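Local coordinates for protein cytochrome P450 268A2 Cyp268A2 (Mycobacterium marinum, PDB 6BLD) that is a bacterial cytochrome P450, a haem protein modelled here with (3E,5E)-6,10-dimethylundeca-3,5,9-trien-2-one bound, at residues V71-T76 and V332-A337. Sequence-based numbering, arbitrary orientation.
Sequences VAVSRT and VVMFYA
Val73, in the last turn of helix 67-75, faces Met334 on strand 331-335 with their CA atoms 8.0 Å apart; the segment axes approach to 9.4 Å with 124° between their N-to-C directions, oblique but nearer antiparallel than parallel. Val73 and Met334 supply most of the buried area, their side chains passing in opposite directions. CG1 of Val73, anti to its backbone N (chi1 170°), reaches CE of Met334 at 3.8 Å and also lies against the sulfur. The other branch, CG2, mainly meets CG1 of Val332, at 4.0 Å; Val332 and Met334 both point toward the helix, Val333 away from it. Phe80, on strand 80-81, touches both Val73 and Val332. Ser74 OG approaches Met334 SD to 3.0 Å, a short contact not assigned as a hydrogen bond. The bend at chi3 (-103°) sets CE of Met334 3.4 Å from Ser74 OG. That hydroxyl donates to Ile70 O, engaging its proton away from the sulfur, and accepts a 2.9 Å hydrogen bond from a water also bonded to Tyr336 OH. This water bridge links the helix to the first turn beyond the strand, with the Ser74 side chain about 5 Å from the haem. Strand 331-335 pairs with strands 61-64 and 310-315, placing this buried, largely apolar interface on the mixed five-stranded sheet of the beta-rich part of the P450 fold, with helix 67-75, the B helix, packed on it.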
loop_
_atom_site.group_PDB
_atom_site.type_symbol
_atom_site.label_atom_id
_atom_site.label_comp_id
_atom_site.label_asym_id
_atom_site.label_seq_id
_atom_site.Cartn_x
_atom_site.Cartn_y
_atom_site.Cartn_z
ATOM N N VAL A 71 -2.075 2.263 -16.295
ATOM C CA VAL A 71 -2.756 3.555 -16.259
ATOM C C VAL A 71 -4.098 3.470 -16.977
ATOM O O VAL A 71 -5.101 4.032 -16.519
ATOM C CB VAL A 71 -1.849 4.644 -16.864
ATOM C CG1 VAL A 71 -2.634 5.918 -17.135
ATOM C CG2 VAL A 71 -0.670 4.923 -15.938
ATOM N N ALA A 72 -4.143 2.751 -18.103
ATOM C CA ALA A 72 -5.389 2.625 -18.855
ATOM C C ALA A 72 -6.476 1.953 -18.024
ATOM O O ALA A 72 -7.623 2.413 -18.002
ATOM C CB ALA A 72 -5.145 1.847 -20.148
ATOM N N VAL A 73 -6.134 0.865 -17.331
ATOM C CA VAL A 73 -7.114 0.180 -16.494
ATOM C C VAL A 73 -7.545 1.071 -15.334
ATOM O O VAL A 73 -8.735 1.158 -15.009
ATOM C CB VAL A 73 -6.548 -1.165 -16.001
ATOM C CG1 VAL A 73 -7.447 -1.773 -14.929
ATOM C CG2 VAL A 73 -6.373 -2.128 -17.168
ATOM N N SER A 74 -6.589 1.757 -14.702
ATOM C CA SER A 74 -6.904 2.559 -13.524
ATOM C C SER A 74 -7.831 3.721 -13.861
ATOM O O SER A 74 -8.769 4.012 -13.109
ATOM C CB SER A 74 -5.615 3.079 -12.885
ATOM O OG SER A 74 -4.660 2.045 -12.742
ATOM N N ARG A 75 -7.591 4.396 -14.986
ATOM C CA ARG A 75 -8.366 5.584 -15.316
ATOM C C ARG A 75 -9.689 5.262 -15.995
ATOM O O ARG A 75 -10.608 6.086 -15.948
ATOM C CB ARG A 75 -7.543 6.519 -16.204
ATOM C CG ARG A 75 -6.201 6.894 -15.607
ATOM C CD ARG A 75 -5.539 8.017 -16.381
ATOM N NE ARG A 75 -4.514 8.685 -15.586
ATOM C CZ ARG A 75 -4.758 9.685 -14.745
ATOM N NH1 ARG A 75 -3.764 10.236 -14.060
ATOM N NH2 ARG A 75 -5.996 10.134 -14.586
ATOM N N THR A 76 -9.812 4.092 -16.619
ATOM C CA THR A 76 -11.062 3.695 -17.269
ATOM C C THR A 76 -11.922 2.873 -16.304
ATOM O O THR A 76 -12.267 1.718 -16.549
ATOM C CB THR A 76 -10.769 2.929 -18.554
ATOM O OG1 THR A 76 -9.629 3.506 -19.206
ATOM C CG2 THR A 76 -11.962 2.985 -19.498
ATOM N N VAL A 332 -8.993 -8.412 -13.889
ATOM C CA VAL A 332 -7.864 -7.726 -14.510
ATOM C C VAL A 332 -6.951 -7.235 -13.395
ATOM O O VAL A 332 -7.351 -6.378 -12.601
ATOM C CB VAL A 332 -8.325 -6.554 -15.394
ATOM C CG1 VAL A 332 -7.131 -5.813 -15.960
ATOM C CG2 VAL A 332 -9.230 -7.054 -16.518
ATOM N N VAL A 333 -5.734 -7.768 -13.336
ATOM C CA VAL A 333 -4.816 -7.519 -12.229
ATOM C C VAL A 333 -3.690 -6.611 -12.703
ATOM O O VAL A 333 -3.051 -6.881 -13.726
ATOM C CB VAL A 333 -4.255 -8.833 -11.660
ATOM C CG1 VAL A 333 -3.256 -8.547 -10.542
ATOM C CG2 VAL A 333 -5.391 -9.709 -11.160
ATOM N N MET A 334 -3.441 -5.545 -11.947
ATOM C CA MET A 334 -2.380 -4.589 -12.235
ATOM C C MET A 334 -1.165 -4.917 -11.377
ATOM O O MET A 334 -1.273 -5.009 -10.149
ATOM C CB MET A 334 -2.863 -3.167 -11.949
ATOM C CG MET A 334 -4.013 -2.717 -12.826
ATOM S SD MET A 334 -4.347 -0.962 -12.643
ATOM C CE MET A 334 -5.794 -0.946 -11.622
ATOM N N PHE A 335 -0.017 -5.106 -12.020
ATOM C CA PHE A 335 1.223 -5.446 -11.325
ATOM C C PHE A 335 2.096 -4.196 -11.283
ATOM O O PHE A 335 2.886 -3.929 -12.191
ATOM C CB PHE A 335 1.917 -6.620 -12.003
ATOM C CG PHE A 335 1.175 -7.917 -11.855
ATOM C CD1 PHE A 335 1.350 -8.701 -10.728
ATOM C CD2 PHE A 335 0.293 -8.347 -12.835
ATOM C CE1 PHE A 335 0.666 -9.896 -10.579
ATOM C CE2 PHE A 335 -0.394 -9.540 -12.695
ATOM C CZ PHE A 335 -0.207 -10.316 -11.564
ATOM N N TYR A 336 1.946 -3.425 -10.201
ATOM C CA TYR A 336 2.607 -2.128 -10.101
ATOM C C TYR A 336 4.127 -2.253 -10.108
ATOM O O TYR A 336 4.817 -1.366 -10.623
ATOM C CB TYR A 336 2.145 -1.407 -8.837
ATOM C CG TYR A 336 0.652 -1.184 -8.762
ATOM C CD1 TYR A 336 -0.092 -1.680 -7.699
ATOM C CD2 TYR A 336 -0.012 -0.470 -9.750
ATOM C CE1 TYR A 336 -1.456 -1.471 -7.623
ATOM C CE2 TYR A 336 -1.374 -0.257 -9.684
ATOM C CZ TYR A 336 -2.091 -0.757 -8.620
ATOM O OH TYR A 336 -3.448 -0.541 -8.553
ATOM N N ALA A 337 4.668 -3.332 -9.533
ATOM C CA ALA A 337 6.113 -3.529 -9.563
ATOM C C ALA A 337 6.616 -3.746 -10.983
ATOM O O ALA A 337 7.727 -3.324 -11.320
ATOM C CB ALA A 337 6.508 -4.709 -8.674
HETATM O O HOH W 1 -4.363 1.761 -9.877
#